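Local coordinates for putative branched-chain amino acid transport system substrate-binding protein (Rhodopseudomonas palustris, PDB 3TX6) that probably serves as the periplasmic solute-binding component of an ABC transporter, and here holds the aromatic acid 3-(4-hydroxyphenyl)pyruvate between its two lobes, at residues Leu48-Asp53 / Met74-Thr79; Pro101-Pro106 / Gly148-Asn153; Glu107-Ser112 / Thr338-Leu343; Lys136-Ile141 / Asn153-Gln158. All coordinates share one frame; numbering follows the deposited sequence.

Contact 1: Leu48-Asp53 / Met74-Thr79; sequences LDDGGD and MGSSVT. With ENO (3-(4-hydroxy-phenyl)pyruvic acid), chain D.
The ligand pocket of this periplasmic binding protein is bordered by loops that leave the C-terminal ends of parallel strands, and two such loops are tied together where Asp50 meets Ser76. The OG of Ser76 donates to OD2 of Asp50 at 2.6 Å, reaching the carboxylate on its syn side and close to its plane. Ser76 follows a cis peptide bond, and its OG lies anti to the backbone N (chi1 176°), which carries the hydroxyl toward the other loop. The second carboxylate oxygen also serves its own loop: OD1 of Asp50 accepts from the backbone N of Gly52 at 2.8 Å, an Asx turn inside the type I' turn Asp50-Asp53. Thr13 and Thr15 add hydroxyl bonds to OD2 and OD1, so both oxygens of this buried group are gripped. An asparagine here would probably cost the Ser76 hydroxyl or a neighbouring threonine its acceptor, since one carboxylate oxygen becomes an amide nitrogen. Further along, CG2 of Val78 packs on CA of Gly52 at 4.3 Å, while its CG1 faces the ligand carboxylate. Thr79 N then donates to ENO O2 at 2.8 Å, nearly straight at 170°, from the first turn of helix 79-92. Strand 8-14 lies between strands 41-49 and 72-75 in the sheet, so the loops meet beyond its end, with helix 54-67 packed against Leu48 and Asp50.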
# COMPACT_ATOMS: atom_id res chain seq x y z
N LEU A 48 2.75 16.45 6.23
CA LEU A 48 1.95 16.58 7.44
C LEU A 48 1.50 15.21 7.93
O LEU A 48 1.29 14.32 7.13
CB LEU A 48 0.68 17.43 7.14
CG LEU A 48 0.95 18.92 6.82
CD1 LEU A 48 -0.36 19.63 6.39
CD2 LEU A 48 1.62 19.69 8.00
N ASP A 49 1.32 15.09 9.23
CA ASP A 49 0.71 13.94 9.86
C ASP A 49 -0.80 14.12 9.89
O ASP A 49 -1.29 15.20 10.24
CB ASP A 49 1.23 13.88 11.29
CG ASP A 49 0.70 12.72 12.11
OD1 ASP A 49 0.32 11.66 11.58
OD2 ASP A 49 0.70 12.91 13.36
N ASP A 50 -1.52 13.04 9.65
CA ASP A 50 -2.95 13.03 9.87
C ASP A 50 -3.42 12.08 11.00
O ASP A 50 -4.63 12.00 11.27
CB ASP A 50 -3.70 12.67 8.59
CG ASP A 50 -3.18 11.42 7.92
OD1 ASP A 50 -3.00 10.39 8.61
OD2 ASP A 50 -3.03 11.47 6.67
N GLY A 51 -2.51 11.36 11.65
CA GLY A 51 -2.88 10.44 12.70
C GLY A 51 -3.79 9.29 12.25
O GLY A 51 -4.36 8.60 13.10
N GLY A 52 -3.94 9.14 10.94
CA GLY A 52 -4.87 8.16 10.36
C GLY A 52 -6.33 8.59 10.32
O GLY A 52 -7.20 7.80 9.98
N ASP A 53 -6.60 9.82 10.70
CA ASP A 53 -7.97 10.31 10.87
C ASP A 53 -8.44 10.98 9.61
O ASP A 53 -7.77 11.90 9.12
CB ASP A 53 -7.98 11.35 11.97
CG ASP A 53 -9.33 11.99 12.15
OD1 ASP A 53 -10.34 11.34 12.14
OD2 ASP A 53 -9.36 13.20 12.40
N MSE A 74 -0.35 13.69 -2.17
CA MSE A 74 -0.09 12.28 -1.91
C MSE A 74 -0.60 11.92 -0.53
O MSE A 74 -0.62 12.72 0.39
CB MSE A 74 1.41 11.96 -1.91
CG MSE A 74 2.12 12.46 -3.15
SE MSE A 74 4.02 12.04 -3.12
CE MSE A 74 3.92 10.53 -1.91
N GLY A 75 -1.05 10.68 -0.40
CA GLY A 75 -1.40 10.13 0.90
C GLY A 75 -2.68 9.34 0.82
O GLY A 75 -3.25 9.15 -0.27
N SER A 76 -3.18 8.83 1.93
CA SER A 76 -2.53 8.81 3.23
C SER A 76 -1.98 7.37 3.39
O SER A 76 -1.75 6.69 2.42
CB SER A 76 -3.56 9.22 4.32
OG SER A 76 -3.04 9.13 5.64
N SER A 77 -1.79 6.93 4.65
CA SER A 77 -1.12 5.66 4.94
C SER A 77 -2.09 4.46 5.03
O SER A 77 -1.69 3.31 4.93
CB SER A 77 -0.34 5.77 6.26
OG SER A 77 0.66 6.79 6.17
N VAL A 78 -3.34 4.76 5.35
CA VAL A 78 -4.38 3.75 5.55
C VAL A 78 -5.62 4.23 4.81
O VAL A 78 -5.70 5.40 4.39
CB VAL A 78 -4.62 3.42 7.04
CG1 VAL A 78 -3.45 2.62 7.61
CG2 VAL A 78 -4.91 4.69 7.85
N THR A 79 -6.55 3.30 4.58
CA THR A 79 -7.66 3.57 3.65
C THR A 79 -8.59 4.72 4.05
O THR A 79 -8.87 5.55 3.19
CB THR A 79 -8.44 2.28 3.31
OG1 THR A 79 -7.52 1.36 2.70
CG2 THR A 79 -9.61 2.57 2.38
O4 ENO D . -4.80 0.56 3.45
C9 ENO D . -1.42 0.20 3.13
C8 ENO D . -0.55 0.01 2.08
C7 ENO D . -0.48 -1.22 1.41
C6 ENO D . -1.37 -2.21 1.76
C5 ENO D . -2.25 -2.04 2.83
C4 ENO D . -2.30 -0.81 3.52
O3 ENO D . 0.41 -1.35 0.35
C3 ENO D . -3.19 -0.63 4.72
C2 ENO D . -4.51 0.02 4.53
C1 ENO D . -5.37 0.12 5.70
O2 ENO D . -6.46 0.72 5.57
O1 ENO D . -5.03 -0.40 6.81

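Contact 2: Pro101-Pro106 / Gly148-Asn153; sequences PLPITP and GDLWFN. With ENO (3-(4-hydroxy-phenyl)pyruvic acid), chain D.
Apolar contact alone joins the two segments, and it is carried by one leucine and one proline. CD1 of Leu150 comes to one face of the Pro103 ring, at its CD-CG side, 4.1 Å from CD and equally near CG, the two side chains meeting at a slant. The same methyl comes within 4.3 Å of the backbone C of Leu102, whose own side chain turns away from the helix to pack on Thr82, Val83 and Ser86 of helix 79-92. Leu150 holds its CG anti to the carbonyl carbon (chi1 -75°), and from there the branch extends off helix 146-161 to the proline. The two segments belong to different lobes of the bilobed periplasmic-binding-protein fold: residues 101-106 follow strand 96-98 of one sheet, whereas helix 146-161 packs on the other, and the ligand lies in the cleft between them. Contact with the ligand comes from Pro101, whose CD approaches the keto oxygen O4 of ENO at 3.2 Å and whose CG lies 4.0 Å from its ring carbon C5. Polar interactions run to neighbours instead. The hydroxyl of Thr79 lies within bonding distance of both Pro101 O and ENO O4, Leu102 O accepts from the Tyr341 hydroxyl, and Pro103 O from Arg108 NH1. On the helix, Asp149 OD1 forms a salt bridge with Arg171, and Trp151 packs on Ile119 and Met122 of helix 119-130.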
# COMPACT_ATOMS: atom_id res chain seq x y z
N PRO A 101 -4.36 1.41 -0.46
CA PRO A 101 -5.38 1.00 -1.41
C PRO A 101 -6.70 1.70 -0.96
O PRO A 101 -6.90 2.08 0.21
CB PRO A 101 -5.33 -0.51 -1.37
CG PRO A 101 -4.65 -0.88 -0.14
CD PRO A 101 -3.91 0.31 0.39
N LEU A 102 -7.50 2.03 -1.91
CA LEU A 102 -8.81 2.55 -1.62
C LEU A 102 -9.72 2.10 -2.76
O LEU A 102 -9.23 1.78 -3.88
CB LEU A 102 -8.77 4.09 -1.55
CG LEU A 102 -8.69 4.87 -2.83
CD1 LEU A 102 -9.16 6.31 -2.61
CD2 LEU A 102 -7.26 4.79 -3.36
N PRO A 103 -11.02 2.08 -2.49
CA PRO A 103 -11.98 1.87 -3.56
C PRO A 103 -11.99 3.10 -4.48
O PRO A 103 -12.42 4.19 -4.08
CB PRO A 103 -13.32 1.73 -2.81
CG PRO A 103 -12.98 1.59 -1.37
CD PRO A 103 -11.68 2.27 -1.18
N ILE A 104 -11.48 2.92 -5.70
CA ILE A 104 -11.37 4.04 -6.66
C ILE A 104 -12.60 3.96 -7.54
O ILE A 104 -12.58 3.33 -8.59
CB ILE A 104 -10.03 4.09 -7.49
CG1 ILE A 104 -8.83 4.23 -6.57
CG2 ILE A 104 -9.98 5.34 -8.38
CD1 ILE A 104 -7.47 4.36 -7.23
N THR A 105 -13.69 4.55 -7.04
CA THR A 105 -14.97 4.67 -7.67
C THR A 105 -14.96 5.68 -8.82
O THR A 105 -14.06 6.50 -8.95
CB THR A 105 -16.01 5.17 -6.66
OG1 THR A 105 -15.60 6.45 -6.15
CG2 THR A 105 -16.18 4.18 -5.52
N PRO A 106 -15.97 5.63 -9.67
CA PRO A 106 -16.01 6.60 -10.75
C PRO A 106 -15.88 8.07 -10.28
O PRO A 106 -15.28 8.88 -10.94
CB PRO A 106 -17.36 6.31 -11.41
CG PRO A 106 -17.53 4.83 -11.21
CD PRO A 106 -17.04 4.62 -9.82
N GLY A 148 -11.15 -3.72 5.25
CA GLY A 148 -11.60 -5.09 5.54
C GLY A 148 -12.69 -5.62 4.61
O GLY A 148 -12.70 -6.80 4.30
N ASP A 149 -13.57 -4.73 4.14
CA ASP A 149 -14.58 -5.06 3.16
C ASP A 149 -13.97 -5.39 1.82
O ASP A 149 -14.36 -6.39 1.18
CB ASP A 149 -15.54 -3.87 2.96
CG ASP A 149 -16.47 -3.61 4.16
OD1 ASP A 149 -16.56 -4.46 5.08
OD2 ASP A 149 -17.12 -2.52 4.21
N LEU A 150 -13.03 -4.57 1.35
CA LEU A 150 -12.44 -4.87 0.04
C LEU A 150 -11.84 -6.30 0.07
O LEU A 150 -11.98 -7.07 -0.87
CB LEU A 150 -11.32 -3.93 -0.32
CG LEU A 150 -11.69 -2.53 -0.76
CD1 LEU A 150 -10.47 -1.59 -0.65
CD2 LEU A 150 -12.23 -2.59 -2.18
N TRP A 151 -11.19 -6.64 1.16
CA TRP A 151 -10.53 -7.97 1.28
C TRP A 151 -11.51 -9.09 1.39
O TRP A 151 -11.39 -10.12 0.70
CB TRP A 151 -9.57 -7.95 2.45
CG TRP A 151 -8.18 -7.55 2.00
CD1 TRP A 151 -7.48 -6.38 2.26
CD2 TRP A 151 -7.31 -8.37 1.21
NE1 TRP A 151 -6.26 -6.42 1.68
CE2 TRP A 151 -6.11 -7.61 0.98
CE3 TRP A 151 -7.42 -9.64 0.63
CZ2 TRP A 151 -5.03 -8.14 0.29
CZ3 TRP A 151 -6.33 -10.14 -0.06
CH2 TRP A 151 -5.17 -9.40 -0.24
N PHE A 152 -12.51 -8.90 2.24
CA PHE A 152 -13.56 -9.92 2.33
C PHE A 152 -14.28 -10.11 1.01
O PHE A 152 -14.51 -11.24 0.61
CB PHE A 152 -14.58 -9.66 3.44
CG PHE A 152 -15.59 -10.76 3.56
CD1 PHE A 152 -15.20 -12.03 3.97
CD2 PHE A 152 -16.91 -10.52 3.25
CE1 PHE A 152 -16.12 -13.05 4.06
CE2 PHE A 152 -17.84 -11.54 3.35
CZ PHE A 152 -17.44 -12.80 3.76
N ASN A 153 -14.66 -9.02 0.35
CA ASN A 153 -15.37 -9.15 -0.90
C ASN A 153 -14.56 -9.90 -1.95
O ASN A 153 -15.11 -10.69 -2.74
CB ASN A 153 -15.77 -7.79 -1.43
CG ASN A 153 -16.81 -7.11 -0.59
OD1 ASN A 153 -17.45 -7.71 0.26
ND2 ASN A 153 -17.00 -5.82 -0.88
O4 ENO D . -4.80 0.56 3.45
C9 ENO D . -1.42 0.20 3.13
C8 ENO D . -0.55 0.01 2.08
C7 ENO D . -0.48 -1.22 1.41
C6 ENO D . -1.37 -2.21 1.76
C5 ENO D . -2.25 -2.04 2.83
C4 ENO D . -2.30 -0.81 3.52
O3 ENO D . 0.41 -1.35 0.35
C3 ENO D . -3.19 -0.63 4.72
C2 ENO D . -4.51 0.02 4.53
C1 ENO D . -5.37 0.12 5.70
O2 ENO D . -6.46 0.72 5.57
O1 ENO D . -5.03 -0.40 6.81

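Contact 3: Glu107-Ser112 / Thr338-Leu343; sequences ERAKWS and TDRYGL
Arg340, Ala109 and Ser112 bury the most surface here, and the arginine supplies about half of the total. Its NE donates to the backbone O of Ser112 at 3.0 Å with an N-H...O angle of 162°, and NH2 adds a weak bond to the same oxygen. The carbonyl of Ser112 thus sits at the guanidinium edge, slightly out of its plane. Ala109 O instead lies over one face of the group, 3.2 Å from CZ of Arg340, and makes no hydrogen bond there; the CB of Ala109 packs against CG of Arg340 at 3.9 Å. Bends at chi2 (-54°) and chi3 (-70°) fold the arginine chain back toward this turn after helix 106-109. NH1 of Arg340 bonds Thr336 O, while the hydroxyl of Ser112 turns to His96 and Ser86. A methionine in place of Arg340 would probably leave the carbonyls of Ser112 and Thr336 without their guanidinium donor and weaken the hold between the two loops. The chemistry is that of a buried cation surrounded by main-chain oxygens: the carbonyl dipoles probably offset part of its charge, and the guanidinium clips two loops of the chain together by their backbones.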
# COMPACT_ATOMS: atom_id res chain seq x y z
N GLU A 107 -16.41 8.37 -9.10
CA GLU A 107 -16.30 9.70 -8.49
C GLU A 107 -14.87 10.13 -8.09
O GLU A 107 -14.55 11.32 -8.02
CB GLU A 107 -17.20 9.71 -7.24
CG GLU A 107 -17.51 11.09 -6.73
CD GLU A 107 -18.25 11.94 -7.75
OE1 GLU A 107 -18.84 11.36 -8.71
OE2 GLU A 107 -18.23 13.18 -7.61
N ARG A 108 -14.02 9.16 -7.84
CA ARG A 108 -12.63 9.39 -7.43
C ARG A 108 -11.61 9.21 -8.55
O ARG A 108 -10.45 9.57 -8.40
CB ARG A 108 -12.34 8.42 -6.31
CG ARG A 108 -13.13 8.67 -5.05
CD ARG A 108 -12.95 7.56 -4.02
NE ARG A 108 -13.97 7.78 -2.98
CZ ARG A 108 -14.51 6.84 -2.25
NH1 ARG A 108 -14.14 5.58 -2.42
NH2 ARG A 108 -15.44 7.16 -1.35
N ALA A 109 -12.02 8.58 -9.64
CA ALA A 109 -11.06 8.10 -10.64
C ALA A 109 -10.40 9.18 -11.45
O ALA A 109 -9.29 8.98 -11.93
CB ALA A 109 -11.69 7.10 -11.61
N LYS A 110 -11.05 10.32 -11.65
CA LYS A 110 -10.46 11.30 -12.55
C LYS A 110 -9.12 11.80 -12.04
O LYS A 110 -8.20 11.87 -12.80
CB LYS A 110 -11.40 12.47 -12.77
CG LYS A 110 -10.86 13.44 -13.81
CD LYS A 110 -11.88 14.47 -14.26
CE LYS A 110 -11.24 15.52 -15.18
NZ LYS A 110 -12.14 16.54 -15.79
N TRP A 111 -9.04 12.14 -10.75
CA TRP A 111 -7.82 12.78 -10.20
C TRP A 111 -6.96 11.89 -9.34
O TRP A 111 -5.87 12.30 -9.01
CB TRP A 111 -8.17 14.07 -9.50
CG TRP A 111 -8.68 15.09 -10.46
CD1 TRP A 111 -10.00 15.41 -10.73
CD2 TRP A 111 -7.88 15.94 -11.32
NE1 TRP A 111 -10.05 16.39 -11.68
CE2 TRP A 111 -8.81 16.72 -12.10
CE3 TRP A 111 -6.52 16.09 -11.53
CZ2 TRP A 111 -8.37 17.66 -13.03
CZ3 TRP A 111 -6.08 17.04 -12.47
CH2 TRP A 111 -7.00 17.80 -13.22
N SER A 112 -7.41 10.66 -9.01
CA SER A 112 -6.65 9.77 -8.14
C SER A 112 -6.12 8.54 -8.88
O SER A 112 -6.83 7.93 -9.65
CB SER A 112 -7.49 9.26 -6.95
OG SER A 112 -7.89 10.32 -6.09
N THR A 338 -9.52 4.38 -16.84
CA THR A 338 -10.34 3.52 -16.03
C THR A 338 -9.57 2.64 -15.02
O THR A 338 -10.13 2.24 -14.00
CB THR A 338 -11.27 2.68 -16.93
OG1 THR A 338 -10.50 1.98 -17.89
CG2 THR A 338 -12.32 3.63 -17.69
N ASP A 339 -8.30 2.35 -15.32
CA ASP A 339 -7.46 1.52 -14.46
C ASP A 339 -6.53 2.45 -13.68
O ASP A 339 -5.52 2.91 -14.22
CB ASP A 339 -6.64 0.54 -15.29
CG ASP A 339 -5.76 -0.33 -14.44
OD1 ASP A 339 -5.78 -0.21 -13.18
OD2 ASP A 339 -5.09 -1.22 -15.04
N ARG A 340 -6.88 2.69 -12.42
CA ARG A 340 -6.20 3.71 -11.64
C ARG A 340 -5.17 3.11 -10.71
O ARG A 340 -4.57 3.80 -9.91
CB ARG A 340 -7.21 4.54 -10.86
CG ARG A 340 -8.30 5.10 -11.75
CD ARG A 340 -7.75 5.89 -12.92
NE ARG A 340 -7.17 7.13 -12.47
CZ ARG A 340 -6.53 7.99 -13.22
NH1 ARG A 340 -6.19 7.70 -14.47
NH2 ARG A 340 -6.20 9.16 -12.71
N TYR A 341 -4.93 1.81 -10.86
CA TYR A 341 -3.82 1.12 -10.19
C TYR A 341 -2.67 0.77 -11.17
O TYR A 341 -1.51 0.95 -10.87
CB TYR A 341 -4.33 -0.15 -9.56
CG TYR A 341 -5.08 0.06 -8.28
CD1 TYR A 341 -6.44 0.28 -8.24
CD2 TYR A 341 -4.39 0.01 -7.07
CE1 TYR A 341 -7.12 0.43 -7.00
CE2 TYR A 341 -5.03 0.13 -5.86
CZ TYR A 341 -6.40 0.33 -5.80
OH TYR A 341 -7.02 0.47 -4.57
N GLY A 342 -3.00 0.22 -12.33
CA GLY A 342 -2.05 0.11 -13.41
C GLY A 342 -1.02 -0.97 -13.34
O GLY A 342 0.02 -0.85 -13.97
N LEU A 343 -1.27 -1.98 -12.50
CA LEU A 343 -0.28 -2.97 -12.15
C LEU A 343 -0.63 -4.37 -12.65
O LEU A 343 -1.80 -4.67 -12.95
CB LEU A 343 -0.10 -2.98 -10.62
CG LEU A 343 0.61 -1.76 -10.02
CD1 LEU A 343 0.56 -1.77 -8.48
CD2 LEU A 343 2.05 -1.65 -10.58

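Contact 4: Lys136-Ile141 / Asn153-Gln158; sequences KTVGYI and NDLKKQ
Leu155 sends its two methyls to two residues of the strand. CD1 meets CG1 of Val138 tip to tip at 4.0 Å, and CD2 rests 3.9 Å from CB of Tyr140, approaching the aromatic side chain obliquely near its root. Fork and strand match because Val138 and Tyr140, two positions apart, both point toward the helix, with Gly139 between them. The leucine holds CG anti to its backbone N (chi1 180°), which directs the fork off the helix toward the sheet. This is the helix-on-sheet layer of a beta-alpha-beta unit: strand 137-143, helix 146-161 and the parallel neighbour strand 165-172, on whose Ile166 the side chain of Val138 also packs. A wider, pi-type turn begins at Leu155 and runs to Gln158. In the next shell, the Tyr140 ring meets that of Phe152 with the planes about 40° apart, and its hydroxyl makes a weak bond to Gly148 O, so the tyrosine also meets the earlier turns of the same helix. Leu155 is backed by Tyr127 of helix 119-130, whose hydroxyl bonds OD2 of Asp154, while the Gln158 amide reaches Pro120 O, fastening helix 146-161 to helix 119-130. Within the helix, OD1 of Asp154 uses its syn lone pair to accept from NE2 of Gln158 at 2.9 Å.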
# COMPACT_ATOMS: atom_id res chain seq x y z
N LYS A 136 -9.09 -26.16 1.45
CA LYS A 136 -10.47 -26.20 0.92
C LYS A 136 -11.37 -25.19 1.62
O LYS A 136 -12.15 -24.50 0.98
CB LYS A 136 -11.06 -27.59 1.05
CG LYS A 136 -10.26 -28.66 0.31
CD LYS A 136 -10.75 -30.10 0.56
CE LYS A 136 -9.83 -31.11 -0.11
NZ LYS A 136 -8.89 -31.77 0.82
N THR A 137 -11.27 -25.12 2.94
CA THR A 137 -12.11 -24.22 3.74
C THR A 137 -11.25 -23.05 4.22
O THR A 137 -10.03 -23.24 4.50
CB THR A 137 -12.76 -24.93 4.92
OG1 THR A 137 -11.72 -25.55 5.74
CG2 THR A 137 -13.76 -25.99 4.39
N VAL A 138 -11.87 -21.88 4.34
CA VAL A 138 -11.14 -20.67 4.70
C VAL A 138 -12.00 -19.84 5.66
O VAL A 138 -13.23 -19.77 5.54
CB VAL A 138 -10.72 -19.84 3.46
CG1 VAL A 138 -11.97 -19.27 2.78
CG2 VAL A 138 -9.76 -18.70 3.86
N GLY A 139 -11.36 -19.28 6.67
CA GLY A 139 -12.05 -18.30 7.51
C GLY A 139 -11.39 -16.93 7.31
O GLY A 139 -10.26 -16.84 6.84
N TYR A 140 -12.13 -15.89 7.61
CA TYR A 140 -11.67 -14.48 7.50
C TYR A 140 -11.84 -13.75 8.80
O TYR A 140 -12.88 -13.88 9.47
CB TYR A 140 -12.53 -13.75 6.49
CG TYR A 140 -12.10 -12.31 6.24
CD1 TYR A 140 -10.93 -12.02 5.56
CD2 TYR A 140 -12.90 -11.22 6.66
CE1 TYR A 140 -10.55 -10.69 5.31
CE2 TYR A 140 -12.50 -9.91 6.46
CZ TYR A 140 -11.34 -9.65 5.74
OH TYR A 140 -10.91 -8.37 5.49
N ILE A 141 -10.80 -12.97 9.13
CA ILE A 141 -10.80 -12.01 10.21
C ILE A 141 -10.16 -10.75 9.66
O ILE A 141 -9.00 -10.77 9.24
CB ILE A 141 -10.09 -12.52 11.52
CG1 ILE A 141 -10.34 -11.48 12.60
CG2 ILE A 141 -8.62 -12.91 11.31
CD1 ILE A 141 -10.01 -11.89 14.03
N ASN A 153 -14.66 -9.02 0.35
CA ASN A 153 -15.37 -9.15 -0.90
C ASN A 153 -14.56 -9.90 -1.95
O ASN A 153 -15.11 -10.69 -2.74
CB ASN A 153 -15.77 -7.79 -1.43
CG ASN A 153 -16.81 -7.11 -0.59
OD1 ASN A 153 -17.45 -7.71 0.26
ND2 ASN A 153 -17.00 -5.82 -0.88
N ASP A 154 -13.26 -9.66 -1.94
CA ASP A 154 -12.37 -10.34 -2.87
C ASP A 154 -12.28 -11.84 -2.54
O ASP A 154 -12.27 -12.69 -3.45
CB ASP A 154 -10.97 -9.69 -2.85
CG ASP A 154 -10.01 -10.33 -3.85
OD1 ASP A 154 -10.24 -10.12 -5.05
OD2 ASP A 154 -9.06 -11.08 -3.43
N LEU A 155 -12.21 -12.19 -1.25
CA LEU A 155 -12.18 -13.60 -0.85
C LEU A 155 -13.46 -14.30 -1.34
O LEU A 155 -13.41 -15.43 -1.83
CB LEU A 155 -12.05 -13.73 0.66
CG LEU A 155 -12.01 -15.12 1.29
CD1 LEU A 155 -10.82 -15.95 0.85
CD2 LEU A 155 -12.05 -15.02 2.83
N LYS A 156 -14.58 -13.61 -1.25
CA LYS A 156 -15.86 -14.19 -1.57
C LYS A 156 -15.96 -14.31 -3.10
O LYS A 156 -16.39 -15.35 -3.60
CB LYS A 156 -16.96 -13.27 -1.06
CG LYS A 156 -18.27 -13.89 -0.64
CD LYS A 156 -19.06 -12.86 0.17
CE LYS A 156 -19.60 -11.72 -0.71
NZ LYS A 156 -19.57 -10.35 -0.12
N LYS A 157 -15.53 -13.29 -3.84
CA LYS A 157 -15.75 -13.29 -5.28
C LYS A 157 -14.68 -14.12 -6.00
O LYS A 157 -14.96 -15.10 -6.67
CB LYS A 157 -15.84 -11.85 -5.82
CG LYS A 157 -15.93 -11.74 -7.34
CD LYS A 157 -15.99 -10.27 -7.78
CE LYS A 157 -16.00 -10.14 -9.31
NZ LYS A 157 -15.87 -8.74 -9.82
N GLN A 158 -13.44 -13.73 -5.81
CA GLN A 158 -12.33 -14.36 -6.46
C GLN A 158 -11.98 -15.67 -5.78
O GLN A 158 -11.73 -16.72 -6.43
CB GLN A 158 -11.14 -13.36 -6.50
CG GLN A 158 -9.94 -13.96 -7.16
CD GLN A 158 -8.82 -13.01 -7.45
OE1 GLN A 158 -8.06 -13.27 -8.39
NE2 GLN A 158 -8.70 -11.91 -6.68

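In the fold
From the N terminus, contact 1 closes first, bringing the loops after strands 41-49 and 72-75 together and closing a loop that contains helix 54-67; it is complete before contact 2 opens. Contact 2 runs from residues 101-106 over to helix 146-161 and joins the lobes beside the ligand, where it meets contact 1. Contact 3, the longest span, ties the turn before strand 112-114 to the loop between strands 331-333 and 349-354; it crosses contact 2 and adjoins it. Contact 4 is a short local closure within the span of contact 3, packing helix 146-161 on strand 137-143 in the second lobe; it crosses contact 2 and shares Asn153 with it.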